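Local coordinates for tryptophanyl-tRNA synthetase (PDB 2EL7), which probably catalyses the ATP-dependent attachment of tryptophan to its cognate tRNA, as a homodimeric class I aminoacyl-tRNA synthetase, at residues C40-H45 against F82-V87; I139-T144 against T172-Q177. One frame throughout, in Å; residues are numbered along the deposited sequence.

Interaction 1. Residues C40-H45 against F82-V87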
ATOM      1  N   CYS A  40       2.289   6.817  17.592  1.00 29.38           N
ATOM      2  CA  CYS A  40       2.382   5.639  16.724  1.00 16.47           C
ATOM      3  C   CYS A  40       3.781   5.045  16.580  1.00 22.43           C
ATOM      4  O   CYS A  40       4.683   5.704  16.071  1.00 25.07           O
ATOM      5  CB  CYS A  40       1.841   6.022  15.335  1.00 20.77           C
ATOM      6  SG  CYS A  40       1.603   4.704  14.098  1.00 27.27           S
ATOM      7  N   ILE A  41       3.945   3.797  17.028  1.00 19.74           N
ATOM      8  CA  ILE A  41       5.211   3.090  16.929  1.00 17.79           C
ATOM      9  C   ILE A  41       5.236   2.596  15.473  1.00 25.98           C
ATOM     10  O   ILE A  41       4.521   1.655  15.112  1.00 22.87           O
ATOM     11  CB  ILE A  41       5.248   1.891  17.921  1.00 21.16           C
ATOM     12  CG1 ILE A  41       5.317   2.405  19.365  1.00 19.73           C
ATOM     13  CG2 ILE A  41       6.448   0.991  17.626  1.00 22.29           C
ATOM     14  CD1 ILE A  41       5.251   1.307  20.427  1.00 15.95           C
ATOM     15  N   VAL A  42       6.063   3.213  14.636  1.00 20.94           N
ATOM     16  CA  VAL A  42       6.084   2.843  13.220  1.00 29.45           C
ATOM     17  C   VAL A  42       6.892   1.604  12.816  1.00 28.02           C
ATOM     18  O   VAL A  42       7.890   1.709  12.112  1.00 20.91           O
ATOM     19  CB  VAL A  42       6.517   4.058  12.333  1.00 21.09           C
ATOM     20  CG1 VAL A  42       5.459   5.135  12.400  1.00 14.10           C
ATOM     21  CG2 VAL A  42       7.845   4.617  12.799  1.00 16.72           C
ATOM     22  N   ASP A  43       6.397   0.431  13.205  1.00 24.62           N
ATOM     23  CA  ASP A  43       7.082  -0.821  12.916  1.00 22.84           C
ATOM     24  C   ASP A  43       7.253  -1.071  11.413  1.00 30.36           C
ATOM     25  O   ASP A  43       8.252  -1.657  10.994  1.00 30.28           O
ATOM     26  CB  ASP A  43       6.363  -1.996  13.615  1.00 24.35           C
ATOM     27  CG  ASP A  43       4.885  -2.121  13.233  1.00 23.40           C
ATOM     28  OD1 ASP A  43       4.290  -3.168  13.540  1.00 25.18           O
ATOM     29  OD2 ASP A  43       4.311  -1.195  12.628  1.00 32.28           O
ATOM     30  N   TYR A  44       6.305  -0.611  10.601  1.00 31.61           N
ATOM     31  CA  TYR A  44       6.408  -0.768   9.151  1.00 29.12           C
ATOM     32  C   TYR A  44       7.627  -0.064   8.561  1.00 33.12           C
ATOM     33  O   TYR A  44       8.050  -0.395   7.461  1.00 35.35           O
ATOM     34  CB  TYR A  44       5.142  -0.258   8.451  1.00 32.68           C
ATOM     35  CG  TYR A  44       4.067  -1.322   8.320  1.00 29.18           C
ATOM     36  CD1 TYR A  44       2.712  -0.979   8.261  1.00 36.82           C
ATOM     37  CD2 TYR A  44       4.404  -2.672   8.275  1.00 33.17           C
ATOM     38  CE1 TYR A  44       1.721  -1.958   8.169  1.00 38.35           C
ATOM     39  CE2 TYR A  44       3.423  -3.663   8.177  1.00 41.78           C
ATOM     40  CZ  TYR A  44       2.087  -3.302   8.127  1.00 47.94           C
ATOM     41  OH  TYR A  44       1.121  -4.287   8.046  1.00 61.61           O
ATOM     42  N   HIS A  45       8.192   0.898   9.294  1.00 35.55           N
ATOM     43  CA  HIS A  45       9.372   1.638   8.834  1.00 29.78           C
ATOM     44  C   HIS A  45      10.613   0.735   8.856  1.00 34.60           C
ATOM     45  O   HIS A  45      11.562   0.954   8.092  1.00 24.43           O
ATOM     46  CB  HIS A  45       9.576   2.875   9.722  1.00 26.73           C
ATOM     47  CG  HIS A  45      10.759   3.724   9.361  1.00 31.33           C
ATOM     48  ND1 HIS A  45      11.128   3.989   8.057  1.00 37.50           N
ATOM     49  CD2 HIS A  45      11.625   4.415  10.142  1.00 29.25           C
ATOM     50  CE1 HIS A  45      12.169   4.803   8.051  1.00 30.86           C
ATOM     51  NE2 HIS A  45      12.489   5.077   9.305  1.00 38.10           N
ATOM     52  N   PHE A  82      -0.251   3.322  20.129  1.00 26.31           N
ATOM     53  CA  PHE A  82      -0.537   2.130  19.349  1.00 20.58           C
ATOM     54  C   PHE A  82       0.577   1.808  18.352  1.00 29.59           C
ATOM     55  O   PHE A  82       1.472   2.632  18.108  1.00 27.61           O
ATOM     56  CB  PHE A  82      -1.862   2.319  18.622  1.00 23.14           C
ATOM     57  CG  PHE A  82      -1.865   3.454  17.643  1.00 15.94           C
ATOM     58  CD1 PHE A  82      -1.565   3.232  16.313  1.00 20.57           C
ATOM     59  CD2 PHE A  82      -2.205   4.743  18.049  1.00 24.26           C
ATOM     60  CE1 PHE A  82      -1.608   4.286  15.377  1.00 30.48           C
ATOM     61  CE2 PHE A  82      -2.249   5.795  17.141  1.00 26.21           C
ATOM     62  CZ  PHE A  82      -1.947   5.565  15.790  1.00 24.21           C
ATOM     63  N   VAL A  83       0.526   0.600  17.796  1.00 24.15           N
ATOM     64  CA  VAL A  83       1.515   0.137  16.827  1.00 25.70           C
ATOM     65  C   VAL A  83       0.953   0.308  15.420  1.00 26.49           C
ATOM     66  O   VAL A  83      -0.153  -0.148  15.133  1.00 32.05           O
ATOM     67  CB  VAL A  83       1.849  -1.357  17.030  1.00 21.88           C
ATOM     68  CG1 VAL A  83       2.778  -1.839  15.907  1.00 10.47           C
ATOM     69  CG2 VAL A  83       2.489  -1.564  18.388  1.00 15.23           C
ATOM     70  N   GLN A  84       1.723   0.942  14.541  1.00 22.55           N
ATOM     71  CA  GLN A  84       1.283   1.193  13.172  1.00 24.13           C
ATOM     72  C   GLN A  84       0.565   0.001  12.516  1.00 27.32           C
ATOM     73  O   GLN A  84      -0.600   0.132  12.136  1.00 22.50           O
ATOM     74  CB  GLN A  84       2.478   1.669  12.342  1.00 17.14           C
ATOM     75  CG  GLN A  84       2.201   1.943  10.881  1.00 25.57           C
ATOM     76  CD  GLN A  84       3.405   2.587  10.170  1.00 35.21           C
ATOM     77  OE1 GLN A  84       4.550   2.532  10.642  1.00 26.29           O
ATOM     78  NE2 GLN A  84       3.138   3.198   9.031  1.00 36.19           N
ATOM     79  N   SER A  85       1.228  -1.157  12.413  1.00 24.99           N
ATOM     80  CA  SER A  85       0.603  -2.347  11.808  1.00 24.86           C
ATOM     81  C   SER A  85      -0.702  -2.839  12.452  1.00 24.41           C
ATOM     82  O   SER A  85      -1.405  -3.658  11.865  1.00 34.52           O
ATOM     83  CB  SER A  85       1.602  -3.529  11.731  1.00 18.30           C
ATOM     84  OG  SER A  85       1.935  -4.085  12.994  1.00 18.89           O
ATOM     85  N   HIS A  86      -1.041  -2.366  13.646  1.00 24.28           N
ATOM     86  CA  HIS A  86      -2.291  -2.798  14.273  1.00 20.21           C
ATOM     87  C   HIS A  86      -3.522  -2.126  13.675  1.00 23.80           C
ATOM     88  O   HIS A  86      -4.628  -2.589  13.871  1.00 26.65           O
ATOM     89  CB  HIS A  86      -2.238  -2.600  15.791  1.00 17.15           C
ATOM     90  CG  HIS A  86      -1.264  -3.520  16.465  1.00 31.93           C
ATOM     91  ND1 HIS A  86      -1.187  -3.660  17.833  1.00 34.25           N
ATOM     92  CD2 HIS A  86      -0.303  -4.329  15.948  1.00 21.06           C
ATOM     93  CE1 HIS A  86      -0.218  -4.512  18.129  1.00 37.37           C
ATOM     94  NE2 HIS A  86       0.333  -4.931  17.004  1.00 26.12           N
ATOM     95  N   VAL A  87      -3.328  -1.041  12.934  1.00 25.54           N
ATOM     96  CA  VAL A  87      -4.438  -0.385  12.253  1.00 28.53           C
ATOM     97  C   VAL A  87      -4.028  -0.349  10.781  1.00 27.16           C
ATOM     98  O   VAL A  87      -3.485   0.625  10.286  1.00 39.73           O
ATOM     99  CB  VAL A  87      -4.677   1.011  12.789  1.00 19.57           C
ATOM    100  CG1 VAL A  87      -5.909   1.613  12.130  1.00 19.01           C
ATOM    101  CG2 VAL A  87      -4.842   0.931  14.301  1.00 16.36           C
TER

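Interaction 2. Residues I139-T144 against T172-Q177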
ATOM      1  N   ILE A 139      -5.077   9.524   7.901  1.00 28.46           N
ATOM      2  CA  ILE A 139      -6.130   8.554   8.242  1.00 23.86           C
ATOM      3  C   ILE A 139      -6.746   8.897   9.613  1.00 26.80           C
ATOM      4  O   ILE A 139      -7.908   8.551   9.889  1.00 26.36           O
ATOM      5  CB  ILE A 139      -5.581   7.128   8.331  1.00 23.59           C
ATOM      6  CG1 ILE A 139      -6.727   6.126   8.293  1.00 20.31           C
ATOM      7  CG2 ILE A 139      -4.845   6.922   9.672  1.00 17.71           C
ATOM      8  CD1 ILE A 139      -7.060   5.638   6.945  1.00 27.73           C
ATOM      9  N   TYR A 140      -5.955   9.570  10.456  1.00 17.06           N
ATOM     10  CA  TYR A 140      -6.353   9.957  11.806  1.00 16.96           C
ATOM     11  C   TYR A 140      -6.685  11.445  11.885  1.00 26.16           C
ATOM     12  O   TYR A 140      -6.936  11.981  12.981  1.00 27.51           O
ATOM     13  CB  TYR A 140      -5.227   9.649  12.814  1.00 13.23           C
ATOM     14  CG  TYR A 140      -4.796   8.194  12.861  1.00 16.81           C
ATOM     15  CD1 TYR A 140      -3.476   7.820  12.575  1.00 17.79           C
ATOM     16  CD2 TYR A 140      -5.720   7.191  13.121  1.00 11.47           C
ATOM     17  CE1 TYR A 140      -3.107   6.479  12.533  1.00 14.25           C
ATOM     18  CE2 TYR A 140      -5.369   5.869  13.083  1.00 19.61           C
ATOM     19  CZ  TYR A 140      -4.066   5.505  12.777  1.00 18.56           C
ATOM     20  OH  TYR A 140      -3.785   4.162  12.606  1.00 16.54           O
ATOM     21  N   LYS A 141      -6.675  12.104  10.724  1.00 27.63           N
ATOM     22  CA  LYS A 141      -6.969  13.527  10.634  1.00 26.32           C
ATOM     23  C   LYS A 141      -6.129  14.335  11.607  1.00 24.21           C
ATOM     24  O   LYS A 141      -6.616  15.298  12.180  1.00 27.56           O
ATOM     25  CB  LYS A 141      -8.450  13.795  10.927  1.00 25.87           C
ATOM     26  CG  LYS A 141      -9.336  14.075   9.708  1.00 33.61           C
ATOM     27  CD  LYS A 141      -9.837  12.813   9.046  1.00 32.68           C
ATOM     28  CE  LYS A 141     -10.781  13.091   7.860  1.00 37.74           C
ATOM     29  NZ  LYS A 141     -12.176  13.474   8.214  1.00 28.78           N
ATOM     30  N   ALA A 142      -4.885  13.938  11.820  1.00 21.45           N
ATOM     31  CA  ALA A 142      -4.011  14.696  12.724  1.00 26.32           C
ATOM     32  C   ALA A 142      -3.660  16.011  12.036  1.00 19.05           C
ATOM     33  O   ALA A 142      -3.413  16.029  10.843  1.00 28.49           O
ATOM     34  CB  ALA A 142      -2.699  13.905  13.043  1.00 19.35           C
ATOM     35  N   ASP A 143      -3.613  17.104  12.782  1.00 23.64           N
ATOM     36  CA  ASP A 143      -3.283  18.396  12.180  1.00 26.20           C
ATOM     37  C   ASP A 143      -1.900  18.879  12.600  1.00 24.89           C
ATOM     38  O   ASP A 143      -1.421  19.901  12.124  1.00 32.24           O
ATOM     39  CB  ASP A 143      -4.344  19.447  12.556  1.00 18.65           C
ATOM     40  CG  ASP A 143      -4.403  19.708  14.053  1.00 22.62           C
ATOM     41  OD1 ASP A 143      -5.464  19.512  14.669  1.00 32.89           O
ATOM     42  OD2 ASP A 143      -3.379  20.108  14.625  1.00 26.48           O
ATOM     43  N   THR A 144      -1.246  18.149  13.491  1.00 25.97           N
ATOM     44  CA  THR A 144       0.074  18.559  13.928  1.00 22.59           C
ATOM     45  C   THR A 144       0.974  17.348  14.035  1.00 27.58           C
ATOM     46  O   THR A 144       0.553  16.263  14.459  1.00 33.97           O
ATOM     47  CB  THR A 144       0.000  19.273  15.278  1.00 32.26           C
ATOM     48  OG1 THR A 144      -0.910  20.377  15.172  1.00 40.56           O
ATOM     49  CG2 THR A 144       1.377  19.804  15.691  1.00 28.52           C
ATOM     50  N   THR A 172     -11.891  16.941   2.801  1.00 27.53           N
ATOM     51  CA  THR A 172     -11.838  15.756   3.634  1.00 26.54           C
ATOM     52  C   THR A 172     -10.760  15.755   4.702  1.00 28.83           C
ATOM     53  O   THR A 172     -11.008  15.335   5.843  1.00 24.49           O
ATOM     54  CB  THR A 172     -11.606  14.504   2.779  1.00 22.37           C
ATOM     55  OG1 THR A 172     -12.610  14.419   1.755  1.00 27.69           O
ATOM     56  CG2 THR A 172     -11.654  13.279   3.646  1.00 18.20           C
ATOM     57  N   PHE A 173      -9.569  16.214   4.322  1.00 24.53           N
ATOM     58  CA  PHE A 173      -8.421  16.192   5.210  1.00 26.86           C
ATOM     59  C   PHE A 173      -7.843  17.543   5.603  1.00 28.99           C
ATOM     60  O   PHE A 173      -7.863  18.493   4.822  1.00 21.96           O
ATOM     61  CB  PHE A 173      -7.283  15.393   4.559  1.00 27.57           C
ATOM     62  CG  PHE A 173      -7.600  13.951   4.287  1.00 18.30           C
ATOM     63  CD1 PHE A 173      -7.774  13.503   2.992  1.00 20.55           C
ATOM     64  CD2 PHE A 173      -7.633  13.028   5.318  1.00 24.35           C
ATOM     65  CE1 PHE A 173      -7.971  12.144   2.717  1.00 27.70           C
ATOM     66  CE2 PHE A 173      -7.825  11.671   5.062  1.00 22.34           C
ATOM     67  CZ  PHE A 173      -7.995  11.228   3.754  1.00 23.58           C
ATOM     68  N   PRO A 174      -7.309  17.639   6.831  1.00 26.70           N
ATOM     69  CA  PRO A 174      -6.711  18.892   7.298  1.00 24.75           C
ATOM     70  C   PRO A 174      -5.344  18.874   6.676  1.00 22.47           C
ATOM     71  O   PRO A 174      -4.899  17.817   6.251  1.00 32.35           O
ATOM     72  CB  PRO A 174      -6.629  18.692   8.812  1.00 20.22           C
ATOM     73  CG  PRO A 174      -6.298  17.189   8.895  1.00 25.76           C
ATOM     74  CD  PRO A 174      -7.329  16.636   7.911  1.00 22.49           C
ATOM     75  N   GLU A 175      -4.689  20.024   6.608  1.00 30.24           N
ATOM     76  CA  GLU A 175      -3.329  20.138   6.075  1.00 27.57           C
ATOM     77  C   GLU A 175      -2.455  20.170   7.316  1.00 27.98           C
ATOM     78  O   GLU A 175      -2.349  21.188   7.979  1.00 37.80           O
ATOM     79  CB  GLU A 175      -3.167  21.444   5.295  1.00 30.23           C
ATOM     80  CG  GLU A 175      -3.901  21.437   3.959  1.00 47.91           C
ATOM     81  CD  GLU A 175      -3.792  22.746   3.210  1.00 40.09           C
ATOM     82  OE1 GLU A 175      -2.655  23.208   2.988  1.00 50.15           O
ATOM     83  OE2 GLU A 175      -4.848  23.306   2.839  1.00 47.16           O
ATOM     84  N   PRO A 176      -1.818  19.055   7.652  1.00 28.23           N
ATOM     85  CA  PRO A 176      -0.982  19.061   8.853  1.00 28.69           C
ATOM     86  C   PRO A 176       0.165  20.036   8.859  1.00 29.50           C
ATOM     87  O   PRO A 176       0.740  20.347   7.818  1.00 29.10           O
ATOM     88  CB  PRO A 176      -0.507  17.611   8.958  1.00 16.78           C
ATOM     89  CG  PRO A 176      -0.527  17.167   7.546  1.00 27.54           C
ATOM     90  CD  PRO A 176      -1.775  17.745   6.983  1.00 24.14           C
ATOM     91  N   GLN A 177       0.483  20.525  10.052  1.00 25.40           N
ATOM     92  CA  GLN A 177       1.593  21.440  10.208  1.00 31.71           C
ATOM     93  C   GLN A 177       2.667  20.787  11.061  1.00 31.04           C
ATOM     94  O   GLN A 177       2.357  20.042  11.994  1.00 25.92           O
ATOM     95  CB  GLN A 177       1.123  22.744  10.853  1.00 26.45           C
ATOM     96  CG  GLN A 177       0.565  23.733   9.848  1.00 51.81           C
ATOM     97  CD  GLN A 177      -0.108  24.916  10.516  1.00 71.29           C
ATOM     98  OE1 GLN A 177       0.425  25.481  11.481  1.00 79.58           O
ATOM     99  NE2 GLN A 177      -1.282  25.308  10.005  1.00 74.19           N
TER

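Interaction 1. Residues C40-H45 against F82-V87
Asp43 reaches Ser85 with both oxygens of its carboxylate. OD1 takes the hydroxyl Ser85 OG at 2.6 Å and OD2 takes the backbone Ser85 N at 3.1 Å, each through its syn lone pair, so the two bonds grip both oxygens and limit the carboxylate's rotation about CB-CG. A chi1 of 57° sets CG between the backbone N and the carbonyl carbon; a short side chain with two acceptors suits a turn that must meet both a hydroxyl and a backbone N-H. An alanine here would probably leave Ser85 OG and N without these acceptors and set the serine hydroxyl free to turn.

Gln84, its chain extended with CG anti to the backbone N, runs among the side chains of the other segment. CB lies 3.6 Å from Cys40 SG and also meets Asp43 OD2. CG passes Tyr44 CD1, and OE1 comes 3.0 Å from Val42 CB. CD and NE2 both approach Tyr44 CB, NE2 at 4.0 Å, while the amide is turned 62° from the tyrosine ring. Over one face of that ring lies Ser85 CB, 4.0 Å from its centroid, a CH-pi contact offset toward the rim; Trp95 of the second subunit meets the same ring edge-to-face. Cys40 SG, small and polarisable, stands obliquely by the Phe82 ring, 3.5 Å from CE1.

The backbones are joined by Ile41 N to Phe82 O (2.9 Å) and Gln84 N to Ile41 O. The latter oxygen also accepts Asp43 N, from the opposite face of its plane, in an inverse gamma turn centred on Val42. Beta-branched Ile41 and Val83 share the face on which helix 55-72 packs; because that helix links the two parallel strands, the unit is a beta-alpha-beta crossover, as in the Rossmann-fold catalytic domain of class I synthetases.

Interaction 2. Residues I139-T144 against T172-Q177
Ile139 comes up to Phe173 with its backbone, its N 4.5 Å from Phe173 CE2, while its side chain points away to pack on Ala314 of helix 296-324. Two residues on, Lys141 has a positive phi of 52° and is the C-prime residue of a Schellman motif: Lys141 N bonds to Leu138 O and Ala142 N to Ile137 O, ending helix 124-139. Its long aliphatic chain suits a surface of carbon atoms and carries the charge beyond it. CG rests 3.7 Å from Pro174 CD. CE is obliquely placed to the Phe173 ring, near CD2, and lies 3.0 Å from Thr172 O. NZ ends in a salt bridge with Glu320.

From here the chain straightens toward strand 144-146, which runs parallel to strand 177-179. Helix 153-169 joins them in a beta-alpha-beta crossover, the pattern on which the Rossmann-fold sheet is built.

Ala142 turns its carbonyl oxygen to the prolines, 3.7 Å from Pro174 CG and 3.8 Å from Pro176 CB. Both rings offer carbon surface and no N-H, which fits the extended approach to a strand. Asp143 O accepts Gln177 N at 2.9 Å in a nearly straight bond (166°), with the donor 43° above the carbonyl plane. The Asp143 carboxylate is held too: OD2 accepts Thr144 OG1, and OD1 accepts the backbone N of Lys2 and of Arg3. Thr144, beta-branched as suits a strand, forms the parallel bridge with Gln177, and its CA lies 3.3 Å from Gln177 O.

Overall arrangement
From the N terminus, strand 4-8 is laid down first and strand 37-41 pairs with it. The chain then passes through helix 55-72, and interaction 1 closes that loop as strand 80-83 joins strand 37-41. After several further helices, including 124-139, residues 139-144 begin a second loop through helix 153-169, which interaction 2 closes at residues 172-177. The two loops follow in series, neither nesting nor crossing. They lie at opposite sides of strand 4-8, which is backbone-bonded to both Cys40 and Thr144. Tyr140 bridges the two contacts: its OH is 3.3 Å from Val87 CB and 3.5 Å from Phe82 CE1. Helix 296-324 touches both contacts.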